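Local coordinates for alpha-tubulin N-acetyltransferase (Danio rerio, PDB 4H6U), which transfers the acetyl group of acetyl-CoA to a lysine of alpha-tubulin, using a GNAT-family catalytic core, at the interface of chains A and B. Sequence-based numbering; all coordinates share one arbitrary frame. Chains: chain A/B, Alpha-tubulin N-acetyltransferase.

The interface of chains A and B. Residues chain A 21, 45, 49, 78, 89-91; chain B 5-8.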
loop_
_atom_site.group_PDB
_atom_site.type_symbol
_atom_site.label_atom_id
_atom_site.label_comp_id
_atom_site.label_asym_id
_atom_site.label_seq_id
_atom_site.Cartn_x
_atom_site.Cartn_y
_atom_site.Cartn_z
ATOM N N VAL A 21 -1.314 -11.955 4.719
ATOM C CA VAL A 21 -1.048 -12.250 6.115
ATOM C C VAL A 21 -0.726 -13.732 6.223
ATOM O O VAL A 21 -1.486 -14.579 5.749
ATOM C CB VAL A 21 -2.245 -11.940 7.002
ATOM C CG1 VAL A 21 -1.861 -12.117 8.458
ATOM C CG2 VAL A 21 -2.726 -10.519 6.762
ATOM N N VAL A 45 -7.585 -3.380 15.916
ATOM C CA VAL A 45 -8.064 -2.706 14.719
ATOM C C VAL A 45 -9.369 -3.287 14.203
ATOM O O VAL A 45 -9.567 -4.504 14.165
ATOM C CB VAL A 45 -6.997 -2.731 13.583
ATOM C CG1 VAL A 45 -5.757 -1.936 13.998
ATOM C CG2 VAL A 45 -6.625 -4.152 13.218
ATOM N N LEU A 49 -6.512 0.856 9.715
ATOM C CA LEU A 49 -5.125 0.417 9.790
ATOM C C LEU A 49 -4.237 1.641 9.650
ATOM O O LEU A 49 -4.401 2.429 8.694
ATOM C CB LEU A 49 -4.767 -0.571 8.680
ATOM C CG LEU A 49 -5.539 -1.876 8.532
ATOM C CD1 LEU A 49 -4.803 -2.797 7.594
ATOM C CD2 LEU A 49 -5.703 -2.559 9.852
ATOM N N LEU A 78 2.382 -9.367 5.928
ATOM C CA LEU A 78 2.245 -9.224 7.372
ATOM C C LEU A 78 2.442 -10.597 8.015
ATOM O O LEU A 78 1.869 -11.600 7.564
ATOM C CB LEU A 78 0.867 -8.689 7.742
ATOM C CG LEU A 78 0.390 -7.399 7.046
ATOM C CD1 LEU A 78 -0.937 -6.984 7.616
ATOM C CD2 LEU A 78 1.381 -6.284 7.215
ATOM N N GLY A 89 -4.531 -12.780 16.562
ATOM C CA GLY A 89 -3.097 -12.798 16.725
ATOM C C GLY A 89 -2.537 -11.398 16.720
ATOM O O GLY A 89 -3.280 -10.418 16.766
ATOM N N VAL A 90 -1.225 -11.309 16.568
ATOM C CA VAL A 90 -0.550 -10.030 16.629
ATOM C C VAL A 90 0.385 -9.993 15.458
ATOM O O VAL A 90 1.228 -10.879 15.289
ATOM C CB VAL A 90 0.249 -9.887 17.932
ATOM C CG1 VAL A 90 0.893 -8.528 18.045
ATOM C CG2 VAL A 90 -0.661 -10.179 19.119
ATOM N N ILE A 91 0.292 -8.899 14.716
ATOM C CA ILE A 91 1.188 -8.623 13.619
ATOM C C ILE A 91 2.478 -8.121 14.221
ATOM O O ILE A 91 2.476 -7.095 14.920
ATOM C CB ILE A 91 0.596 -7.548 12.661
ATOM C CG1 ILE A 91 -0.793 -7.976 12.123
ATOM C CG2 ILE A 91 1.575 -7.268 11.520
ATOM C CD1 ILE A 91 -0.875 -9.443 11.794
ATOM N N MET B 5 -7.206 -8.133 13.687
ATOM C CA MET B 5 -5.785 -8.164 13.988
ATOM C C MET B 5 -5.484 -7.238 15.153
ATOM O O MET B 5 -6.240 -6.298 15.432
ATOM C CB MET B 5 -4.983 -7.706 12.766
ATOM C CG MET B 5 -4.990 -8.689 11.596
ATOM S SD MET B 5 -4.182 -8.067 10.091
ATOM C CE MET B 5 -5.330 -6.816 9.499
ATOM N N ASP B 6 -4.433 -7.563 15.895
ATOM C CA ASP B 6 -3.885 -6.647 16.886
ATOM C C ASP B 6 -2.519 -6.123 16.419
ATOM O O ASP B 6 -1.706 -6.884 15.920
ATOM C CB ASP B 6 -3.744 -7.344 18.222
ATOM C CG ASP B 6 -5.075 -7.708 18.817
ATOM O OD1 ASP B 6 -5.129 -8.718 19.542
ATOM O OD2 ASP B 6 -6.061 -6.978 18.563
ATOM N N PHE B 7 -2.329 -4.811 16.473
ATOM C CA PHE B 7 -1.079 -4.178 16.060
ATOM C C PHE B 7 -0.352 -3.577 17.262
ATOM O O PHE B 7 -0.955 -2.893 18.088
ATOM C CB PHE B 7 -1.337 -3.029 15.088
ATOM C CG PHE B 7 -1.615 -3.458 13.680
ATOM C CD1 PHE B 7 -2.113 -4.711 13.395
ATOM C CD2 PHE B 7 -1.369 -2.609 12.629
ATOM C CE1 PHE B 7 -2.385 -5.087 12.089
ATOM C CE2 PHE B 7 -1.640 -2.985 11.340
ATOM C CZ PHE B 7 -2.155 -4.227 11.075
ATOM N N PRO B 8 0.948 -3.850 17.386
ATOM C CA PRO B 8 1.752 -3.089 18.342
ATOM C C PRO B 8 1.739 -1.597 17.988
ATOM O O PRO B 8 1.575 -1.194 16.842
ATOM C CB PRO B 8 3.157 -3.690 18.182
ATOM C CG PRO B 8 2.951 -5.048 17.622
ATOM C CD PRO B 8 1.682 -4.984 16.804
#
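The N-terminal strand B:5-8 adds itself to chain A between two strands, parallel to A:Val90 through B:Asp6 and antiparallel to A:Val45 through B:Met5. On the parallel side B:Asp6 is gripped twice by its backbone. Its N donates to A:Gly89 O at 3.2 Å. Its O accepts from A:Ile91 N at 3.1 Å. Across the strand, A:Val45 N donates to B:Met5 O. The methyl CG2 of A:Val45, between its own backbone N and carbonyl carbon (chi1 -64°), turns toward the B:Met5 backbone and comes within 3.9 Å of B:Met5 CB.

B:Met5 and B:Phe7 both send their side chains to the apolar side, both reaching A:Ile91. The extended chi2 of B:Met5 (174°) carries the sulphur SD to 4.0 Å from A:Ile91 CD1, while the bend at chi3 (-71°) turns CE away towards A:Leu49. A:Leu78 CD1 and, a little farther off, A:Val21 CG2 border the sulphur. B:Phe7 runs alongside A:Ile91, pointing the same way, with the CD1 and CE1 carbons of the ring nearest CG1, which sits off the ring plane; CE1 lies 3.3 Å from that methylene. The ring tip meets A:Leu49 at about a right angle. An alanine in place of B:Phe7 would probably leave A:Ile91 CG1 and A:Leu49 CD2 without their aromatic partner and open a gap beneath the strand. B:Pro8, with no N-H to offer, packs its ring against A:Val90. Such an exchanged strand, repeated by the two-fold, links the deposited pair, though the structure alone does not show that this dimer forms in solution. At this end of the strand, B:Pro8 CD lies 3.8 Å from A:Val90 CG1.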